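Local coordinates for UDP-galactopyranose mutase (Deinococcus radiodurans, PDB 3HDQ), which probably interconverts UDP-galactopyranose and UDP-galactofuranose, using FAD as cofactor, and is captured here in the oxidized form with its substrate bound, at residues P121-N125 and D206-F210; L112-D116 and N173-R177; T102-Q108 and Q215-H220; E190-V195 and P336-P340. All blocks are in the same frame, centred on the assembly; numbering follows the deposited sequence.

Contact 1. Residues P121-N125 and D206-F210; sequences PIPIN and DNRYF. With GDU (galactose-uridine-5'-diphosphate), chain K.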
# COMPACT_ATOMS: atom_id res chain seq x y z
N PRO A 121 -11.88 -11.99 -32.40
CA PRO A 121 -11.02 -10.82 -32.19
C PRO A 121 -11.77 -9.50 -32.37
O PRO A 121 -12.52 -9.33 -33.34
CB PRO A 121 -9.95 -10.96 -33.29
CG PRO A 121 -9.99 -12.39 -33.70
CD PRO A 121 -11.40 -12.83 -33.52
N ILE A 122 -11.57 -8.60 -31.42
CA ILE A 122 -11.92 -7.19 -31.58
C ILE A 122 -10.63 -6.48 -31.20
O ILE A 122 -10.00 -6.84 -30.21
CB ILE A 122 -13.08 -6.77 -30.64
CG1 ILE A 122 -13.42 -5.30 -30.80
CG2 ILE A 122 -12.77 -7.08 -29.18
CD1 ILE A 122 -14.43 -5.02 -31.89
N PRO A 123 -10.18 -5.50 -32.01
CA PRO A 123 -10.75 -4.92 -33.23
C PRO A 123 -11.17 -5.96 -34.27
O PRO A 123 -10.54 -7.01 -34.38
CB PRO A 123 -9.58 -4.10 -33.81
CG PRO A 123 -8.70 -3.83 -32.69
CD PRO A 123 -8.83 -4.99 -31.74
N ILE A 124 -12.23 -5.67 -35.02
CA ILE A 124 -12.64 -6.52 -36.14
C ILE A 124 -11.48 -6.65 -37.12
O ILE A 124 -10.89 -5.64 -37.52
CB ILE A 124 -13.87 -5.93 -36.88
CG1 ILE A 124 -15.08 -5.88 -35.94
CG2 ILE A 124 -14.16 -6.72 -38.16
CD1 ILE A 124 -16.34 -5.31 -36.56
N ASN A 125 -11.15 -7.88 -37.49
CA ASN A 125 -10.12 -8.12 -38.51
C ASN A 125 -10.48 -9.22 -39.50
O ASN A 125 -11.60 -9.75 -39.48
CB ASN A 125 -8.75 -8.39 -37.87
CG ASN A 125 -8.66 -9.77 -37.22
OD1 ASN A 125 -9.53 -10.62 -37.40
ND2 ASN A 125 -7.58 -9.99 -36.47
N ASP A 206 -3.89 -8.86 -37.46
CA ASP A 206 -3.41 -8.44 -36.15
C ASP A 206 -4.54 -8.57 -35.13
O ASP A 206 -5.64 -8.04 -35.33
CB ASP A 206 -2.92 -6.99 -36.23
CG ASP A 206 -2.11 -6.57 -35.00
OD1 ASP A 206 -2.25 -7.19 -33.93
OD2 ASP A 206 -1.34 -5.60 -35.11
N ASN A 207 -4.28 -9.30 -34.05
CA ASN A 207 -5.31 -9.46 -33.04
C ASN A 207 -5.01 -8.70 -31.75
O ASN A 207 -5.75 -8.85 -30.77
CB ASN A 207 -5.58 -10.94 -32.76
CG ASN A 207 -4.40 -11.63 -32.08
OD1 ASN A 207 -3.28 -11.12 -32.09
ND2 ASN A 207 -4.65 -12.81 -31.51
N ARG A 208 -3.93 -7.91 -31.72
CA ARG A 208 -3.68 -7.06 -30.56
C ARG A 208 -4.73 -5.96 -30.48
O ARG A 208 -5.22 -5.46 -31.49
CB ARG A 208 -2.32 -6.37 -30.63
CG ARG A 208 -1.14 -7.30 -30.69
CD ARG A 208 -0.34 -6.90 -31.90
NE ARG A 208 0.80 -6.07 -31.58
CZ ARG A 208 1.30 -5.18 -32.41
NH1 ARG A 208 0.74 -4.98 -33.59
NH2 ARG A 208 2.36 -4.47 -32.05
N TYR A 209 -5.06 -5.58 -29.26
CA TYR A 209 -6.02 -4.52 -29.08
C TYR A 209 -5.37 -3.19 -29.42
O TYR A 209 -6.04 -2.26 -29.86
CB TYR A 209 -6.55 -4.54 -27.66
CG TYR A 209 -7.90 -3.90 -27.54
CD1 TYR A 209 -9.01 -4.47 -28.14
CD2 TYR A 209 -8.06 -2.71 -26.83
CE1 TYR A 209 -10.25 -3.88 -28.03
CE2 TYR A 209 -9.28 -2.12 -26.72
CZ TYR A 209 -10.38 -2.70 -27.31
OH TYR A 209 -11.60 -2.09 -27.18
N PHE A 210 -4.05 -3.11 -29.23
CA PHE A 210 -3.29 -1.91 -29.58
C PHE A 210 -2.16 -2.27 -30.51
O PHE A 210 -1.56 -3.35 -30.38
CB PHE A 210 -2.67 -1.26 -28.33
CG PHE A 210 -3.62 -1.12 -27.18
CD1 PHE A 210 -3.48 -1.91 -26.05
CD2 PHE A 210 -4.66 -0.21 -27.24
CE1 PHE A 210 -4.37 -1.80 -24.99
CE2 PHE A 210 -5.55 -0.09 -26.18
CZ PHE A 210 -5.40 -0.88 -25.05
N1 GDU K . -16.57 -0.52 -28.38
C2 GDU K . -17.40 -1.40 -28.69
N3 GDU K . -17.45 -2.66 -28.71
C4 GDU K . -16.31 -3.24 -28.28
C5 GDU K . -15.20 -2.35 -27.87
C6 GDU K . -15.38 -1.01 -27.93
O2 GDU K . -18.63 -0.83 -29.12
O4 GDU K . -16.20 -4.46 -28.21
C1D GDU K . -16.82 0.89 -28.44
C2D GDU K . -17.60 1.55 -27.26
O2D GDU K . -18.30 2.72 -27.66
C3D GDU K . -16.45 1.85 -26.32
C4D GDU K . -15.47 2.45 -27.32
O4D GDU K . -15.63 1.69 -28.52
O3D GDU K . -16.86 2.76 -25.29
C5D GDU K . -14.05 2.69 -26.82
O5D GDU K . -13.57 1.37 -26.52
PA GDU K . -12.50 1.09 -25.36
O1A GDU K . -11.99 -0.30 -25.54
O2A GDU K . -11.40 2.04 -25.53
O3A GDU K . -13.21 1.15 -23.94
PB GDU K . -12.43 1.52 -22.61
O1B GDU K . -13.52 1.46 -21.61
O2B GDU K . -11.83 2.88 -22.54
O3B GDU K . -11.34 0.42 -22.17
C1' GDU K . -10.22 0.44 -21.27
C2' GDU K . -8.99 1.00 -22.01
C3' GDU K . -8.92 0.22 -23.35
C4' GDU K . -8.55 -1.25 -23.02
C5' GDU K . -9.55 -1.80 -21.97
C6' GDU K . -9.12 -3.15 -21.34
O2' GDU K . -9.07 2.43 -22.17
O3' GDU K . -7.96 0.87 -24.22
O4' GDU K . -7.19 -1.27 -22.53
O5' GDU K . -9.96 -0.93 -20.88
O6' GDU K . -9.79 -4.28 -21.95
O HOH W 1 -7.50 -7.42 -29.14
O HOH W 2 -8.17 -7.80 -33.09

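Contact 2. Residues L112-D116 and N173-R177; sequences LASVD and NKFFR. With GDU (galactose-uridine-5'-diphosphate), chain K.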
# COMPACT_ATOMS: atom_id res chain seq x y z
N LEU A 112 -11.13 -10.56 -26.79
CA LEU A 112 -12.05 -11.34 -27.59
C LEU A 112 -13.47 -10.85 -27.34
O LEU A 112 -13.85 -10.57 -26.21
CB LEU A 112 -11.92 -12.83 -27.25
CG LEU A 112 -11.15 -13.82 -28.12
CD1 LEU A 112 -10.08 -13.17 -28.98
CD2 LEU A 112 -10.53 -14.91 -27.24
N ALA A 113 -14.26 -10.74 -28.40
CA ALA A 113 -15.66 -10.35 -28.25
C ALA A 113 -16.56 -11.56 -28.37
O ALA A 113 -16.39 -12.38 -29.27
CB ALA A 113 -16.04 -9.29 -29.27
N SER A 114 -17.52 -11.68 -27.46
CA SER A 114 -18.48 -12.77 -27.48
C SER A 114 -19.66 -12.40 -28.38
O SER A 114 -20.49 -11.55 -28.04
CB SER A 114 -18.94 -13.10 -26.07
OG SER A 114 -19.93 -14.11 -26.09
N VAL A 115 -19.72 -13.03 -29.54
CA VAL A 115 -20.70 -12.71 -30.56
C VAL A 115 -21.12 -14.01 -31.22
O VAL A 115 -20.26 -14.81 -31.61
CB VAL A 115 -20.08 -11.79 -31.63
CG1 VAL A 115 -20.91 -11.78 -32.91
CG2 VAL A 115 -19.91 -10.37 -31.08
N ASP A 116 -22.42 -14.24 -31.33
CA ASP A 116 -22.92 -15.49 -31.90
C ASP A 116 -22.29 -16.71 -31.21
O ASP A 116 -21.97 -17.70 -31.86
CB ASP A 116 -22.65 -15.56 -33.41
CG ASP A 116 -23.48 -14.57 -34.22
OD1 ASP A 116 -24.37 -13.91 -33.63
OD2 ASP A 116 -23.25 -14.45 -35.44
N ASN A 173 -23.96 -3.72 -35.86
CA ASN A 173 -24.96 -4.20 -34.90
C ASN A 173 -24.38 -5.29 -34.00
O ASN A 173 -24.80 -5.45 -32.85
CB ASN A 173 -26.20 -4.74 -35.60
CG ASN A 173 -27.01 -3.66 -36.32
OD1 ASN A 173 -26.92 -2.47 -36.00
ND2 ASN A 173 -27.80 -4.08 -37.29
N LYS A 174 -23.42 -6.04 -34.53
CA LYS A 174 -22.89 -7.20 -33.82
C LYS A 174 -21.79 -6.89 -32.81
O LYS A 174 -21.71 -7.55 -31.77
CB LYS A 174 -22.45 -8.29 -34.81
CG LYS A 174 -23.54 -9.32 -35.01
CD LYS A 174 -23.43 -10.09 -36.30
CE LYS A 174 -24.65 -11.01 -36.44
NZ LYS A 174 -25.04 -11.22 -37.87
N PHE A 175 -20.97 -5.88 -33.10
CA PHE A 175 -19.82 -5.56 -32.25
C PHE A 175 -19.93 -4.20 -31.52
O PHE A 175 -19.41 -4.06 -30.41
CB PHE A 175 -18.52 -5.62 -33.06
CG PHE A 175 -18.13 -7.01 -33.50
CD1 PHE A 175 -18.67 -7.57 -34.64
CD2 PHE A 175 -17.23 -7.76 -32.75
CE1 PHE A 175 -18.33 -8.85 -35.03
CE2 PHE A 175 -16.89 -9.04 -33.14
CZ PHE A 175 -17.44 -9.59 -34.28
N PHE A 176 -20.60 -3.22 -32.13
CA PHE A 176 -20.59 -1.86 -31.58
C PHE A 176 -21.88 -1.33 -30.96
O PHE A 176 -21.85 -0.77 -29.86
CB PHE A 176 -20.07 -0.86 -32.62
CG PHE A 176 -18.60 -0.98 -32.86
CD1 PHE A 176 -17.71 -0.24 -32.10
CD2 PHE A 176 -18.11 -1.84 -33.82
CE1 PHE A 176 -16.36 -0.36 -32.31
CE2 PHE A 176 -16.76 -1.97 -34.03
CZ PHE A 176 -15.89 -1.23 -33.28
N ARG A 177 -23.01 -1.49 -31.66
CA ARG A 177 -24.25 -0.90 -31.19
C ARG A 177 -24.60 -1.32 -29.77
O ARG A 177 -24.76 -0.47 -28.89
CB ARG A 177 -25.42 -1.21 -32.12
CG ARG A 177 -26.69 -0.43 -31.75
CD ARG A 177 -27.84 -0.70 -32.70
NE ARG A 177 -28.12 -2.12 -32.80
CZ ARG A 177 -29.30 -2.63 -33.17
NH1 ARG A 177 -30.31 -1.81 -33.46
NH2 ARG A 177 -29.47 -3.94 -33.25
N1 GDU K . -16.57 -0.52 -28.38
C2 GDU K . -17.40 -1.40 -28.69
N3 GDU K . -17.45 -2.66 -28.71
C4 GDU K . -16.31 -3.24 -28.28
C5 GDU K . -15.20 -2.35 -27.87
C6 GDU K . -15.38 -1.01 -27.93
O2 GDU K . -18.63 -0.83 -29.12
O4 GDU K . -16.20 -4.46 -28.21
C1D GDU K . -16.82 0.89 -28.44
C2D GDU K . -17.60 1.55 -27.26
O2D GDU K . -18.30 2.72 -27.66
C3D GDU K . -16.45 1.85 -26.32
C4D GDU K . -15.47 2.45 -27.32
O4D GDU K . -15.63 1.69 -28.52
O3D GDU K . -16.86 2.76 -25.29
C5D GDU K . -14.05 2.69 -26.82
O5D GDU K . -13.57 1.37 -26.52
PA GDU K . -12.50 1.09 -25.36
O1A GDU K . -11.99 -0.30 -25.54
O2A GDU K . -11.40 2.04 -25.53
O3A GDU K . -13.21 1.15 -23.94
PB GDU K . -12.43 1.52 -22.61
O1B GDU K . -13.52 1.46 -21.61
O2B GDU K . -11.83 2.88 -22.54
O3B GDU K . -11.34 0.42 -22.17
C1' GDU K . -10.22 0.44 -21.27
C2' GDU K . -8.99 1.00 -22.01
C3' GDU K . -8.92 0.22 -23.35
C4' GDU K . -8.55 -1.25 -23.02
C5' GDU K . -9.55 -1.80 -21.97
C6' GDU K . -9.12 -3.15 -21.34
O2' GDU K . -9.07 2.43 -22.17
O3' GDU K . -7.96 0.87 -24.22
O4' GDU K . -7.19 -1.27 -22.53
O5' GDU K . -9.96 -0.93 -20.88
O6' GDU K . -9.79 -4.28 -21.95

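Contact 3. Residues T102-Q108 and Q215-H220; sequences TEWRPYQ and QAMPLH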
# COMPACT_ATOMS: atom_id res chain seq x y z
N THR A 102 10.06 2.52 -12.84
CA THR A 102 9.68 1.12 -12.83
C THR A 102 10.40 0.36 -13.93
O THR A 102 10.79 0.93 -14.93
CB THR A 102 8.16 0.98 -13.06
OG1 THR A 102 7.77 -0.39 -12.87
CG2 THR A 102 7.79 1.42 -14.48
N GLU A 103 10.57 -0.94 -13.74
CA GLU A 103 10.98 -1.79 -14.84
C GLU A 103 9.71 -2.30 -15.48
O GLU A 103 8.60 -1.98 -15.02
CB GLU A 103 11.81 -2.96 -14.34
CG GLU A 103 13.19 -2.59 -13.86
CD GLU A 103 13.72 -3.61 -12.87
OE1 GLU A 103 13.20 -3.66 -11.73
OE2 GLU A 103 14.64 -4.38 -13.24
N TRP A 104 9.85 -3.12 -16.52
CA TRP A 104 8.73 -3.49 -17.37
C TRP A 104 8.59 -4.97 -17.66
O TRP A 104 9.57 -5.67 -17.88
CB TRP A 104 8.86 -2.77 -18.70
CG TRP A 104 8.86 -1.28 -18.60
CD1 TRP A 104 9.95 -0.46 -18.61
CD2 TRP A 104 7.71 -0.43 -18.48
NE1 TRP A 104 9.55 0.86 -18.51
CE2 TRP A 104 8.18 0.90 -18.44
CE3 TRP A 104 6.33 -0.67 -18.42
CZ2 TRP A 104 7.32 1.99 -18.33
CZ3 TRP A 104 5.48 0.41 -18.32
CH2 TRP A 104 5.98 1.73 -18.27
N ARG A 105 7.34 -5.44 -17.68
CA ARG A 105 7.02 -6.74 -18.24
C ARG A 105 6.38 -6.54 -19.61
O ARG A 105 5.30 -5.95 -19.69
CB ARG A 105 6.02 -7.48 -17.35
CG ARG A 105 5.65 -8.85 -17.91
CD ARG A 105 4.18 -9.21 -17.69
NE ARG A 105 3.86 -10.51 -18.26
CZ ARG A 105 2.67 -10.85 -18.76
NH1 ARG A 105 1.67 -9.98 -18.76
NH2 ARG A 105 2.48 -12.07 -19.25
N PRO A 106 7.03 -7.02 -20.68
CA PRO A 106 6.44 -6.85 -22.01
C PRO A 106 5.09 -7.55 -22.12
O PRO A 106 4.95 -8.70 -21.69
CB PRO A 106 7.46 -7.52 -22.94
CG PRO A 106 8.74 -7.52 -22.16
CD PRO A 106 8.32 -7.73 -20.74
N TYR A 107 4.11 -6.87 -22.69
CA TYR A 107 2.77 -7.42 -22.78
C TYR A 107 1.95 -6.69 -23.84
O TYR A 107 1.87 -5.47 -23.85
CB TYR A 107 2.07 -7.32 -21.43
CG TYR A 107 0.60 -7.71 -21.43
CD1 TYR A 107 0.21 -9.04 -21.55
CD2 TYR A 107 -0.39 -6.75 -21.27
CE1 TYR A 107 -1.12 -9.39 -21.54
CE2 TYR A 107 -1.73 -7.09 -21.25
CZ TYR A 107 -2.09 -8.41 -21.38
OH TYR A 107 -3.43 -8.76 -21.35
N GLN A 108 1.38 -7.47 -24.75
CA GLN A 108 0.50 -6.94 -25.77
C GLN A 108 -0.89 -7.54 -25.53
O GLN A 108 -1.11 -8.73 -25.77
CB GLN A 108 1.06 -7.26 -27.15
CG GLN A 108 2.49 -6.78 -27.35
CD GLN A 108 3.08 -7.17 -28.71
OE1 GLN A 108 2.89 -8.30 -29.17
NE2 GLN A 108 3.81 -6.24 -29.34
N GLN A 215 4.48 -1.44 -25.61
CA GLN A 215 3.43 -2.12 -24.85
C GLN A 215 4.06 -2.96 -23.74
O GLN A 215 4.76 -3.94 -24.02
CB GLN A 215 2.55 -2.97 -25.77
CG GLN A 215 1.89 -2.18 -26.90
CD GLN A 215 0.88 -3.01 -27.71
OE1 GLN A 215 0.09 -3.77 -27.15
NE2 GLN A 215 0.91 -2.85 -29.03
N ALA A 216 3.79 -2.58 -22.50
CA ALA A 216 4.43 -3.23 -21.35
C ALA A 216 3.80 -2.78 -20.03
O ALA A 216 3.31 -1.67 -19.90
CB ALA A 216 5.93 -2.96 -21.36
N MET A 217 3.81 -3.68 -19.05
CA MET A 217 3.21 -3.41 -17.76
C MET A 217 4.29 -3.15 -16.71
O MET A 217 5.36 -3.76 -16.75
CB MET A 217 2.32 -4.60 -17.33
CG MET A 217 1.06 -4.77 -18.17
SD MET A 217 -0.15 -3.45 -17.98
CE MET A 217 -0.44 -3.50 -16.21
N PRO A 218 4.04 -2.20 -15.79
CA PRO A 218 5.00 -1.98 -14.71
C PRO A 218 5.29 -3.30 -13.99
O PRO A 218 4.37 -3.96 -13.49
CB PRO A 218 4.26 -0.99 -13.80
CG PRO A 218 3.38 -0.23 -14.72
CD PRO A 218 2.94 -1.22 -15.78
N LEU A 219 6.57 -3.68 -13.97
CA LEU A 219 6.96 -5.01 -13.50
C LEU A 219 6.36 -5.40 -12.14
O LEU A 219 5.90 -6.53 -11.96
CB LEU A 219 8.48 -5.16 -13.50
CG LEU A 219 9.01 -6.56 -13.11
CD1 LEU A 219 8.55 -7.60 -14.11
CD2 LEU A 219 10.53 -6.57 -13.04
N HIS A 220 6.32 -4.47 -11.20
CA HIS A 220 5.71 -4.77 -9.91
C HIS A 220 4.42 -4.01 -9.66
O HIS A 220 4.00 -3.82 -8.51
CB HIS A 220 6.71 -4.54 -8.79
CG HIS A 220 8.03 -5.22 -9.03
ND1 HIS A 220 8.15 -6.59 -9.10
CD2 HIS A 220 9.27 -4.72 -9.21
CE1 HIS A 220 9.42 -6.90 -9.33
NE2 HIS A 220 10.11 -5.78 -9.39
O HOH W 3 6.41 -1.41 -10.76
O HOH W 4 -0.95 -4.12 -24.51

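Contact 4. Residues E190-V195 and P336-P340; sequences ELDASV and PVPRP. With GDU (galactose-uridine-5'-diphosphate), chain K.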
# COMPACT_ATOMS: atom_id res chain seq x y z
N GLU A 190 -25.81 9.12 -30.74
CA GLU A 190 -25.75 10.21 -29.77
C GLU A 190 -24.35 10.49 -29.21
O GLU A 190 -24.20 11.26 -28.26
CB GLU A 190 -26.71 9.93 -28.62
CG GLU A 190 -28.18 9.76 -29.05
CD GLU A 190 -29.03 9.13 -27.96
OE1 GLU A 190 -28.81 7.94 -27.63
OE2 GLU A 190 -29.93 9.83 -27.43
N LEU A 191 -23.32 9.89 -29.79
CA LEU A 191 -21.96 10.13 -29.32
C LEU A 191 -21.14 10.70 -30.46
O LEU A 191 -21.40 10.40 -31.62
CB LEU A 191 -21.33 8.84 -28.81
CG LEU A 191 -21.92 8.28 -27.52
CD1 LEU A 191 -21.47 6.85 -27.29
CD2 LEU A 191 -21.54 9.17 -26.34
N ASP A 192 -20.15 11.52 -30.12
CA ASP A 192 -19.18 11.95 -31.13
C ASP A 192 -18.42 10.74 -31.70
O ASP A 192 -18.19 9.75 -31.00
CB ASP A 192 -18.19 12.96 -30.54
CG ASP A 192 -17.27 13.56 -31.59
OD1 ASP A 192 -17.67 14.55 -32.25
OD2 ASP A 192 -16.14 13.05 -31.75
N ALA A 193 -18.04 10.85 -32.97
CA ALA A 193 -17.30 9.83 -33.69
C ALA A 193 -16.09 9.26 -32.93
O ALA A 193 -15.73 8.09 -33.11
CB ALA A 193 -16.84 10.39 -35.03
N SER A 194 -15.47 10.09 -32.10
CA SER A 194 -14.18 9.75 -31.49
C SER A 194 -14.23 8.60 -30.49
O SER A 194 -13.20 8.04 -30.13
CB SER A 194 -13.58 10.98 -30.82
OG SER A 194 -14.38 11.38 -29.72
N VAL A 195 -15.43 8.26 -30.02
CA VAL A 195 -15.61 7.20 -29.04
C VAL A 195 -15.42 5.83 -29.69
O VAL A 195 -14.53 5.08 -29.29
CB VAL A 195 -16.99 7.29 -28.34
CG1 VAL A 195 -17.23 6.08 -27.47
CG2 VAL A 195 -17.07 8.57 -27.53
N PRO A 336 -15.48 11.05 -19.41
CA PRO A 336 -16.29 12.12 -20.01
C PRO A 336 -17.20 11.47 -21.05
O PRO A 336 -16.91 10.36 -21.50
CB PRO A 336 -15.25 13.00 -20.72
CG PRO A 336 -13.91 12.47 -20.31
CD PRO A 336 -14.10 11.06 -19.90
N VAL A 337 -18.27 12.17 -21.43
CA VAL A 337 -19.23 11.64 -22.40
C VAL A 337 -19.24 12.48 -23.68
O VAL A 337 -20.08 13.36 -23.85
CB VAL A 337 -20.65 11.60 -21.78
CG1 VAL A 337 -21.65 10.96 -22.73
CG2 VAL A 337 -20.62 10.86 -20.44
N PRO A 338 -18.30 12.21 -24.60
CA PRO A 338 -18.15 13.07 -25.78
C PRO A 338 -19.40 13.06 -26.69
O PRO A 338 -19.73 12.05 -27.30
CB PRO A 338 -16.93 12.46 -26.50
CG PRO A 338 -16.24 11.63 -25.46
CD PRO A 338 -17.35 11.09 -24.63
N ARG A 339 -20.09 14.20 -26.73
CA ARG A 339 -21.21 14.45 -27.63
C ARG A 339 -21.47 15.95 -27.56
O ARG A 339 -21.10 16.60 -26.58
CB ARG A 339 -22.46 13.67 -27.20
CG ARG A 339 -22.92 13.95 -25.80
CD ARG A 339 -23.92 12.92 -25.33
NE ARG A 339 -25.11 12.84 -26.18
CZ ARG A 339 -26.35 13.06 -25.75
NH1 ARG A 339 -26.54 13.38 -24.48
NH2 ARG A 339 -27.39 12.96 -26.57
N PRO A 340 -22.10 16.51 -28.60
CA PRO A 340 -22.29 17.97 -28.72
C PRO A 340 -22.92 18.65 -27.49
O PRO A 340 -22.43 19.71 -27.10
CB PRO A 340 -23.19 18.11 -29.95
CG PRO A 340 -22.90 16.87 -30.77
CD PRO A 340 -22.69 15.79 -29.75
N1 GDU K . -16.57 -0.52 -28.38
C2 GDU K . -17.40 -1.40 -28.69
N3 GDU K . -17.45 -2.66 -28.71
C4 GDU K . -16.31 -3.24 -28.28
C5 GDU K . -15.20 -2.35 -27.87
C6 GDU K . -15.38 -1.01 -27.93
O2 GDU K . -18.63 -0.83 -29.12
O4 GDU K . -16.20 -4.46 -28.21
C1D GDU K . -16.82 0.89 -28.44
C2D GDU K . -17.60 1.55 -27.26
O2D GDU K . -18.30 2.72 -27.66
C3D GDU K . -16.45 1.85 -26.32
C4D GDU K . -15.47 2.45 -27.32
O4D GDU K . -15.63 1.69 -28.52
O3D GDU K . -16.86 2.76 -25.29
C5D GDU K . -14.05 2.69 -26.82
O5D GDU K . -13.57 1.37 -26.52
PA GDU K . -12.50 1.09 -25.36
O1A GDU K . -11.99 -0.30 -25.54
O2A GDU K . -11.40 2.04 -25.53
O3A GDU K . -13.21 1.15 -23.94
PB GDU K . -12.43 1.52 -22.61
O1B GDU K . -13.52 1.46 -21.61
O2B GDU K . -11.83 2.88 -22.54
O3B GDU K . -11.34 0.42 -22.17
C1' GDU K . -10.22 0.44 -21.27
C2' GDU K . -8.99 1.00 -22.01
C3' GDU K . -8.92 0.22 -23.35
C4' GDU K . -8.55 -1.25 -23.02
C5' GDU K . -9.55 -1.80 -21.97
C6' GDU K . -9.12 -3.15 -21.34
O2' GDU K . -9.07 2.43 -22.17
O3' GDU K . -7.96 0.87 -24.22
O4' GDU K . -7.19 -1.27 -22.53
O5' GDU K . -9.96 -0.93 -20.88
O6' GDU K . -9.79 -4.28 -21.95

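Contact 1. Residues P121-N125 and D206-F210
Y209, P123 and N125 carry most of this buried contact between the end of strand 118-122 and the loop that leads to strand 214-218. The Y209 ring lies beside P123, with Y209 CD1 3.6 Å from P123 CD. The peptide bond before P123 is cis. I122 O approaches the ring edge, 3.3 Å from Y209 CD1, and I122 CG2 is 4.2 Å from Y209 CE1. Y209 lies in the substrate pocket of the mutase. Its OH donates a very short hydrogen bond of 2.5 Å to O1A of the diphosphate of GDU. I122 and F210 also line that pocket; F210 CZ is 3.1 Å from O4' of the galactose. On the side away from the ligand, N125 ND2 donates to D206 O at 3.0 Å. N125 OD1 caps the following helix 126-133 through T128 N. One water lies 2.8 Å from both I122 O and N207 O and links the two backbones. R208 N and D206 OD1, 2.9 Å apart, fit an Asx turn, though the position of D206 OD1 is less sure.

Contact 2. Residues L112-D116 and N173-R177
Strand 112-115 passes over one turn of helix 159-184. The axes of the short segments approach to 9.1 Å, and their directions differ by 123°. V115 and K174 form the closest CA pair, at 6.8 Å. No hydrogen bond joins the two segments, so the contact is side-chain packing. A113 and V115 both point toward the helix. V115 CG2 sits over the face of the F175 ring in a CH-pi contact, 4.1 Å from its centroid. It also packs on K174 O at 3.4 Å. A113 CB is 4.0 Å from F175 CE2. D116 OD2 and K174 NZ are 4.4 Å apart, too far for a salt bridge; K174 pairs with D170 instead. F175 O accepts a 2.9 Å hydrogen bond from N3 of the uracil of GDU, within a pi-type turn of the helix. The packed ring and the uracil-binding carbonyl thus belong to one residue. Strand 118-122 adds I122 against A113 and F175, and L132 of helix 126-133 packs on V115 and K174.

Contact 3. Residues T102-Q108 and Q215-H220
W104, A216 and P218 form the apolar centre of this antiparallel strand pair. Strand 104-106 is an outer strand of a three-stranded sheet, and strand 214-218 is the middle one. W104 CE3 is 3.7 Å from A216 CB, and W104 CZ3 is 3.9 Å from P218 CD. F95 stacks on the indole, whose NE1 bonds to S99. Y107 CD2 packs on M217 CG at 4.0 Å. These two side chains also meet I312 of helix 309-313, and Y107 OH bonds to H109, a substrate-binding residue.

The backbones are paired around R105 and M217, a hydrogen-bonded pair. R105 N donates to M217 O, and M217 N donates to R105 O, each at 2.8 Å. W104 with P218 and P106 with A216 are the flanking non-hydrogen-bonded pairs. P106 and P218 lack an amide hydrogen, which suits those positions. Further out, L219 N donates to E103 O at 2.8 Å, and Y107 N to Q215 O at 3.3 Å. The axes of the short strands diverge from strict antiparallel, at 139°.

Polar side chains and waters lie at both ends. One water lies 2.9 Å from Q215 OE1 and 3.2 Å from Y107 O, while Q215 NE2 is hydrogen-bonded to F210 O. At the other end, H220 packs on D74 of the second subunit. Nearby, a water donates to T102 OG1 at 2.7 Å and accepts from H220 N at 3.1 Å.

Contact 4. Residues E190-V195 and P336-P340
This is a partly buried loop-to-loop contact beside the substrate pocket. It joins the loop after helix 159-184 to the loop between the long strand 320-336 and helix 340-355. Segment 190-195, in the first loop, holds a type I beta turn from D192 to V195 and an Asx turn at D192. In segment 336-340, R339 is at the N-cap position, right before helix 340-355.

Two hydrogen bonds tie the loops. D192 N donates to P338 O at 2.9 Å, and R339 NE donates to E190 O at 2.8 Å. L191 and R339 have the nearest CA atoms across the contact, at 4.7 Å. The P338 ring packs against V195, with P338 CG 3.8 Å from V195 CG2. L191 CD2 lies 4.0 Å from V337 CG1 and 3.5 Å from P338 O. L191 and V195 also rest on W184 of helix 159-184, and L191 on T180. Both helix residues bind UDP-galactose. V195 itself lines the substrate pocket; its O is 3.4 Å from C4D of the ribose of GDU. The contact therefore brings the loop before helix 340-355 against a wall of the pocket.

E190 OE2 and R339 NH2 are 4.1 Å apart, beyond a salt bridge, while E190 OE1 bonds to D187 N. In the Asx turn, S194 N donates to D192 OD2 at 3.1 Å.

Contacts 1 and 2 are neighbours, with centres 13 Å apart. Strands 118-122 and 111-115 pair in the mixed sheet, and I122 and I124 of contact 1 pack on F175 of contact 2. Contact 3 lies in a separate antiparallel sheet, its centre about 20 Å from that of contact 1; F210 O and Q215 NE2 join them. Both contacts 1 and 2 are nested inside the chain loop that contact 3 closes. Contact 4 comes later in series after contact 2 and crosses contacts 1 and 3. The centres of contacts 3 and 4 are 31 Å apart, across the chain's centre. Contacts 1, 2 and 4 all touch GDU, so regions distant in sequence come together around one substrate.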